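Local coordinates for protein amidase, hydantoinase/carbamoylase family (Paraburkholderia phymatum, PDB 6C0D) that probably hydrolyses N-carbamoyl-L-amino acids as a zinc-dependent homodimeric amidase of the peptidase M20 family, at residues G56-T59 / D64-I67. Residues are numbered along the deposited sequence; the frame is centred on the assembly and turned at random. Where two conformers were deposited one is given.
Sequences GRMT and DAAI. With EDO (1,2-ethanediol), chain L.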
loop_
_atom_site.group_PDB
_atom_site.type_symbol
_atom_site.label_atom_id
_atom_site.label_comp_id
_atom_site.label_asym_id
_atom_site.label_seq_id
_atom_site.Cartn_x
_atom_site.Cartn_y
_atom_site.Cartn_z
ATOM N N GLY A 56 -2.184 17.614 44.116
ATOM C CA GLY A 56 -1.898 17.440 45.531
ATOM C C GLY A 56 -0.413 17.504 45.837
ATOM O O GLY A 56 -0.003 18.088 46.844
ATOM N N ARG A 57 0.411 16.899 44.974
ATOM C CA ARG A 57 1.860 16.958 45.165
ATOM C C ARG A 57 2.374 18.386 45.026
ATOM O O ARG A 57 3.290 18.797 45.753
ATOM C CB ARG A 57 2.585 16.048 44.162
ATOM C CG ARG A 57 2.340 14.557 44.374
ATOM C CD ARG A 57 2.804 14.125 45.780
ATOM N NE ARG A 57 4.245 13.870 45.845
ATOM C CZ ARG A 57 5.002 14.128 46.908
ATOM N NH1 ARG A 57 4.468 14.682 47.996
ATOM N NH2 ARG A 57 6.295 13.841 46.883
ATOM N N MET A 58 1.830 19.142 44.066
ATOM C CA MET A 58 2.197 20.548 43.941
ATOM C C MET A 58 1.811 21.320 45.190
ATOM O O MET A 58 2.563 22.186 45.657
ATOM C CB MET A 58 1.524 21.161 42.717
ATOM C CG MET A 58 2.014 20.579 41.388
ATOM S SD MET A 58 1.079 21.327 40.028
ATOM C CE MET A 58 1.862 20.624 38.588
ATOM N N THR A 59 0.622 21.038 45.728
ATOM C CA THR A 59 0.201 21.691 46.956
ATOM C C THR A 59 1.139 21.336 48.101
ATOM O O THR A 59 1.574 22.218 48.848
ATOM C CB THR A 59 -1.239 21.308 47.284
ATOM O OG1 THR A 59 -2.092 21.789 46.238
ATOM C CG2 THR A 59 -1.660 21.915 48.618
ATOM N N ASP A 64 0.525 27.070 44.635
ATOM C CA ASP A 64 -0.909 27.316 44.464
ATOM C C ASP A 64 -1.346 26.525 43.235
ATOM O O ASP A 64 -1.125 26.958 42.102
ATOM C CB ASP A 64 -1.155 28.815 44.307
ATOM C CG ASP A 64 -2.579 29.154 43.923
ATOM O OD1 ASP A 64 -3.496 28.358 44.193
ATOM O OD2 ASP A 64 -2.777 30.244 43.348
ATOM N N ALA A 65 -1.963 25.366 43.451
ATOM C CA ALA A 65 -2.141 24.385 42.385
ATOM C C ALA A 65 -3.603 24.056 42.143
ATOM O O ALA A 65 -4.389 23.948 43.086
ATOM C CB ALA A 65 -1.392 23.091 42.724
ATOM N N ALA A 66 -3.947 23.829 40.876
ATOM C CA ALA A 66 -5.304 23.445 40.508
ATOM C C ALA A 66 -5.309 22.859 39.101
ATOM O O ALA A 66 -4.444 23.167 38.282
ATOM C CB ALA A 66 -6.260 24.644 40.577
ATOM N N ILE A 67 -6.300 22.014 38.834
ATOM C CA ILE A 67 -6.636 21.622 37.468
ATOM C C ILE A 67 -7.518 22.719 36.882
ATOM O O ILE A 67 -8.561 23.052 37.457
ATOM C CB ILE A 67 -7.361 20.265 37.449
ATOM C CG1 ILE A 67 -6.563 19.212 38.222
ATOM C CG2 ILE A 67 -7.633 19.820 36.016
ATOM C CD1 ILE A 67 -7.318 17.907 38.460
HETATM C C1 EDO L . 8.497 16.552 50.000
HETATM O O1 EDO L . 7.655 15.440 49.642
HETATM C C2 EDO L . 7.768 17.898 49.885
HETATM O O2 EDO L . 6.427 17.727 49.402
HETATM O O HOH W 1 -2.520 24.508 46.204
#
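Ala65 of strand 64-67 meets Met58 and Thr59 in the last turn of helix 45-60, a compact example of a helix-turn-strand unit: the strand, reached through a short turn, packs back against the end of the helix that precedes it. In this M20-family enzyme the strand pairs antiparallel with strand 73-76, through backbone bonds of Asp64 with Arg76 and Ala66 with Phe74.

The apolar part centres on one methyl group. Ala65 CB points at the helix and lies 3.5 Å from Met58 CB, a tight carbon-carbon contact. With Met58 CG anti to the carbonyl carbon (chi1 -66°) and the chain extended beyond it, SD still grazes Ala65 CB at 4.1 Å, an ordinary van der Waals distance, and CE leads away from the strand; the side chain also packs on Leu63 and on Leu109 of helix 102-117. The same Ala65 CB lies 3.8 Å from Thr59 OG1.

The polar part is indirect. Thr59 OG1 hydrogen-bonds to Ala55 O one turn earlier in its own helix and also binds a water at 2.8 Å. That water accepts from Ala65 N at 2.9 Å, bridging helix and strand.

On another side of the helix, Arg57 turns away from the strand, and its NE forms a salt bridge with Asp24. O1 of an ethanediol, likely a crystallisation additive, sits beside the guanidinium close to the level of its plane and accepts a weak 3.5 Å hydrogen bond from Arg57 NH2.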